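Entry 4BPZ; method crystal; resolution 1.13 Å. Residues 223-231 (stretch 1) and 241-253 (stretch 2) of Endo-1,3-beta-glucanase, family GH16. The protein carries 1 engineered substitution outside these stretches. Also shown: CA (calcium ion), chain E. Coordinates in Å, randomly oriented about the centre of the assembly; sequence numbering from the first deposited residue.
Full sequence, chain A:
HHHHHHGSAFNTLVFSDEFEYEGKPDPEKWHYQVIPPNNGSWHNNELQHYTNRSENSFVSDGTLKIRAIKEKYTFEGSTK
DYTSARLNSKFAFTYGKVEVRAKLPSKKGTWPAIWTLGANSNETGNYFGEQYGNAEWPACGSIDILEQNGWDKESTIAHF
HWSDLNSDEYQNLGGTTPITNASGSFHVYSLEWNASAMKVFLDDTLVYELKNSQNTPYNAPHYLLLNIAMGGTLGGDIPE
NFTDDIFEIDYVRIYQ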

# COMPACT_ATOMS: atom_id res chain seq x y z
N TYR A 223 -0.65 9.28 4.41
CA TYR A 223 0.59 8.53 4.46
C TYR A 223 0.54 7.34 3.55
O TYR A 223 -0.54 6.87 3.16
N LEU A 224 1.70 6.84 3.17
CA LEU A 224 1.84 5.72 2.23
C LEU A 224 1.92 4.40 3.00
O LEU A 224 2.53 4.31 4.09
N LEU A 225 1.33 3.34 2.42
CA LEU A 225 1.42 2.00 2.88
C LEU A 225 1.97 1.09 1.81
O LEU A 225 1.62 1.25 0.62
N LEU A 226 2.76 0.08 2.22
CA LEU A 226 3.31 -0.94 1.32
C LEU A 226 3.12 -2.27 2.02
O LEU A 226 3.53 -2.41 3.18
N ASN A 227 2.55 -3.26 1.35
CA ASN A 227 2.29 -4.53 2.04
C ASN A 227 2.09 -5.67 1.04
O ASN A 227 1.81 -5.40 -0.14
N ILE A 228 2.16 -6.90 1.51
CA ILE A 228 1.56 -8.07 0.80
C ILE A 228 0.57 -8.71 1.73
O ILE A 228 1.00 -9.28 2.74
N ALA A 229 -0.71 -8.68 1.42
CA ALA A 229 -1.68 -9.50 2.15
C ALA A 229 -1.70 -10.88 1.51
O ALA A 229 -1.40 -11.04 0.33
N MET A 230 -2.12 -11.86 2.28
CA MET A 230 -2.32 -13.26 1.78
C MET A 230 -3.78 -13.62 1.89
O MET A 230 -4.40 -13.47 2.94
N GLY A 231 -4.34 -14.14 0.79
CA GLY A 231 -5.74 -14.54 0.81
C GLY A 231 -6.65 -13.34 0.99
O GLY A 231 -6.38 -12.21 0.58
N ASN A 241 0.77 -25.57 -1.91
CA ASN A 241 2.20 -25.61 -2.03
C ASN A 241 2.90 -24.30 -1.82
O ASN A 241 4.14 -24.20 -2.04
N PHE A 242 2.18 -23.20 -1.50
CA PHE A 242 2.83 -21.89 -1.38
C PHE A 242 3.91 -21.97 -0.35
O PHE A 242 3.76 -22.44 0.76
N THR A 243 5.06 -21.41 -0.73
CA THR A 243 6.20 -21.30 0.17
C THR A 243 6.41 -19.85 0.61
O THR A 243 6.16 -19.50 1.77
N ASP A 244 6.85 -19.00 -0.31
CA ASP A 244 7.09 -17.59 -0.04
C ASP A 244 7.06 -16.84 -1.34
O ASP A 244 7.16 -17.42 -2.44
N ASP A 245 6.94 -15.50 -1.29
CA ASP A 245 7.06 -14.67 -2.48
C ASP A 245 7.43 -13.27 -2.07
O ASP A 245 7.18 -12.87 -0.90
N ILE A 246 7.97 -12.51 -3.00
CA ILE A 246 8.51 -11.18 -2.78
C ILE A 246 7.84 -10.11 -3.61
O ILE A 246 7.55 -10.29 -4.76
N PHE A 247 7.70 -8.94 -2.99
CA PHE A 247 7.35 -7.64 -3.62
C PHE A 247 8.60 -6.78 -3.51
O PHE A 247 9.05 -6.53 -2.39
N GLU A 248 9.22 -6.47 -4.62
CA GLU A 248 10.51 -5.83 -4.65
C GLU A 248 10.35 -4.39 -5.12
O GLU A 248 9.85 -4.13 -6.21
N ILE A 249 10.82 -3.46 -4.29
CA ILE A 249 10.63 -2.02 -4.55
C ILE A 249 12.00 -1.36 -4.69
O ILE A 249 12.82 -1.35 -3.77
N ASP A 250 12.28 -0.83 -5.86
CA ASP A 250 13.55 -0.13 -6.13
C ASP A 250 13.62 1.21 -5.43
O ASP A 250 14.65 1.60 -4.87
N TYR A 251 12.52 1.97 -5.43
CA TYR A 251 12.54 3.25 -4.78
C TYR A 251 11.06 3.70 -4.54
O TYR A 251 10.16 3.27 -5.24
N VAL A 252 10.97 4.61 -3.59
CA VAL A 252 9.74 5.45 -3.37
C VAL A 252 10.21 6.88 -3.48
O VAL A 252 11.17 7.24 -2.77
N ARG A 253 9.54 7.69 -4.29
CA ARG A 253 9.87 9.12 -4.37
C ARG A 253 8.54 9.90 -4.29
O ARG A 253 7.57 9.54 -4.94

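No hydrogen bond joins the two stretches, although strand 223-230 runs nearly antiparallel to strand 244-249, at 163° between their N-to-C directions. The two axes come no nearer than 8.2 Å, too far for backbone pairing, so the contact is made by side chains meeting between two layers, and it is almost wholly apolar.

Alternation along strand 223-230 sets the pattern. Leu-224, Leu-226, Ile-228 and Met-230 all direct their CA-to-CB bonds toward the other stretch, whereas Tyr-223, Leu-225 and Ala-229 lie out of its reach. Asn-227 points away, and its side-chain amide is hydrogen-bonded elsewhere in the structure. From stretch 2, Phe-242, Phe-247, Ile-249 and Val-252 answer, all of them buried.

At one end, Met-230 folds into a compact m, m, m conformation that carries its terminal methyl over a face of the Phe-242 ring (chi1 t). Met-230 CE lies 3.7 Å from Phe-242 CZ and only 15° off the ring normal, a CH-pi contact. The sulfur approaches more obliquely, with Met-230 SD 4.7 Å from the centroid of the Phe-242 ring.

Near the middle, Ile-228 (m, t) extends its CD1 to 3.6 Å from Phe-247 CB; the same methyl lies 4.0 Å from the backbone oxygen Asp-245 O. Phe-247, with chi1 t, has the largest area covered by the opposing stretch. Its ring lies oblique to Ile-228, and its CD2 comes within 3.6 Å of Asn-227 O, so Asn-227 meets this ring through its backbone rather than its amide.

Further along, Leu-226 (m, t) reaches Ile-249, also m, t, through a methyl-methyl contact of 4.0 Å between Leu-226 CD1 and Ile-249 CD1. That leucine methyl also borders Val-252, with Leu-226 CD1 4.4 Å from Val-252 CG2. The other valine methyl packs against the next inward leucine: Val-252 CG1 is 3.6 Å from Leu-224 CD2, with Val-252 in t and Leu-224 in t, p. Val-252 thus bridges two leucines, even though the chain turns a corner at Asp-250 between it and Ile-249.

Asp-245 and Asp-250 make their polar interactions without a hydrogen bond to stretch 1. Asp-245 (chi1 t) points sideways, and its OD1 accepts a weak hydrogen bond from Ile-246 N at 3.0 Å, while its other carboxylate oxygen is satisfied elsewhere in the structure. At the corner, Asp-250 binds the calcium ion through both backbone and side chain: Asp-250 O and Asp-250 OD1 each lie 2.4 Å from CA. Water 1 adds a ligand, its O also 2.4 Å from CA, and three further atoms come from elsewhere in the structure.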

# COMPACT_ATOMS: atom_id res chain seq x y z
CB TYR A 223 0.99 8.15 5.89
CG TYR A 223 0.00 7.31 6.61
CD1 TYR A 223 0.01 5.89 6.52
CD2 TYR A 223 -1.02 7.89 7.39
CE1 TYR A 223 -0.90 5.12 7.20
CE2 TYR A 223 -1.94 7.12 8.07
CZ TYR A 223 -1.86 5.74 8.00
OH TYR A 223 -2.77 4.99 8.72
CB LEU A 224 3.14 5.88 1.44
CG LEU A 224 3.37 4.95 0.24
CD1 LEU A 224 2.39 5.33 -0.89
CD2 LEU A 224 4.81 5.12 -0.26
CB LEU A 225 0.05 1.45 3.34
CG LEU A 225 -0.65 2.20 4.51
CD1 LEU A 225 -1.56 3.30 4.02
CD2 LEU A 225 -1.39 1.25 5.41
CB LEU A 226 4.83 -0.74 1.15
CG LEU A 226 5.19 0.59 0.54
CD1 LEU A 226 6.74 0.76 0.70
CD2 LEU A 226 4.76 0.75 -0.89
CB ASN A 227 1.08 -4.44 2.98
CG ASN A 227 -0.21 -4.24 2.24
OD1 ASN A 227 -0.47 -3.13 1.77
ND2 ASN A 227 -0.97 -5.29 2.02
CB ILE A 228 2.58 -9.13 0.32
CG1 ILE A 228 3.78 -8.57 -0.44
CG2 ILE A 228 1.80 -10.15 -0.53
CD1 ILE A 228 4.84 -9.66 -0.65
CB ALA A 229 -3.04 -8.83 2.10
CB MET A 230 -1.50 -14.21 2.57
CG MET A 230 0.01 -14.09 2.33
SD MET A 230 0.55 -14.30 0.59
CE MET A 230 -0.05 -15.97 0.24
CB ASN A 241 2.62 -26.30 -3.36
CG ASN A 241 2.46 -25.38 -4.67
OD1 ASN A 241 1.77 -24.32 -4.68
ND2 ASN A 241 3.15 -25.79 -5.79
CB PHE A 242 1.75 -20.90 -0.96
CG PHE A 242 2.31 -19.47 -0.87
CD1 PHE A 242 2.34 -18.69 -1.96
CD2 PHE A 242 2.86 -18.97 0.29
CE1 PHE A 242 2.87 -17.36 -1.94
CE2 PHE A 242 3.35 -17.66 0.33
CZ PHE A 242 3.40 -16.88 -0.76
CB THR A 243 7.50 -21.81 -0.48
OG1 THR A 243 7.63 -21.24 -1.79
CG2 THR A 243 7.47 -23.33 -0.59
CB ASP A 244 8.38 -17.40 0.74
CG ASP A 244 9.52 -18.18 0.10
OD1 ASP A 244 9.95 -17.86 -0.98
OD2 ASP A 244 9.95 -19.24 0.75
CB ASP A 245 5.77 -14.63 -3.31
CG ASP A 245 6.00 -14.41 -4.77
OD1 ASP A 245 7.17 -14.34 -5.22
OD2 ASP A 245 4.99 -14.29 -5.49
CB ILE A 246 10.06 -11.19 -3.01
CG1 ILE A 246 10.77 -11.83 -1.80
CG2 ILE A 246 10.63 -9.80 -3.29
CD1 ILE A 246 12.26 -12.19 -2.05
CB PHE A 247 6.21 -7.09 -2.77
CG PHE A 247 5.58 -5.77 -3.19
CD1 PHE A 247 5.82 -5.15 -4.40
CD2 PHE A 247 4.70 -5.16 -2.29
CE1 PHE A 247 5.21 -3.93 -4.69
CE2 PHE A 247 4.10 -3.97 -2.58
CZ PHE A 247 4.33 -3.39 -3.79
CB GLU A 248 11.44 -6.58 -5.59
CG GLU A 248 12.83 -6.02 -5.52
CD GLU A 248 13.85 -6.73 -6.38
OE1 GLU A 248 13.45 -7.44 -7.31
OE2 GLU A 248 15.05 -6.54 -6.15
CB ILE A 249 9.79 -1.40 -3.38
CG1 ILE A 249 8.40 -2.01 -3.45
CG2 ILE A 249 9.78 0.10 -3.54
CD1 ILE A 249 7.65 -1.77 -2.24
CB ASP A 250 13.69 -0.01 -7.66
CG ASP A 250 15.02 0.58 -8.07
OD1 ASP A 250 16.02 0.49 -7.32
OD2 ASP A 250 15.05 1.15 -9.19
CB TYR A 251 13.24 4.37 -5.60
CG TYR A 251 12.78 4.62 -6.99
CD1 TYR A 251 11.57 5.26 -7.26
CD2 TYR A 251 13.57 4.22 -8.09
CE1 TYR A 251 11.17 5.57 -8.55
CE2 TYR A 251 13.18 4.50 -9.38
CZ TYR A 251 12.01 5.19 -9.63
OH TYR A 251 11.63 5.41 -10.91
CB VAL A 252 9.15 5.18 -1.97
CG1 VAL A 252 7.99 6.13 -1.68
CG2 VAL A 252 8.70 3.73 -1.86
CB ARG A 253 10.57 9.46 -5.68
CG ARG A 253 11.94 8.78 -5.86
CD ARG A 253 12.45 8.91 -7.25
NE ARG A 253 13.72 8.21 -7.36
CZ ARG A 253 14.28 7.87 -8.52
NH1 ARG A 253 13.76 8.23 -9.65
NH2 ARG A 253 15.40 7.15 -8.46
CA CA E . 17.01 1.41 -5.37
O HOH W 1 17.04 3.50 -6.52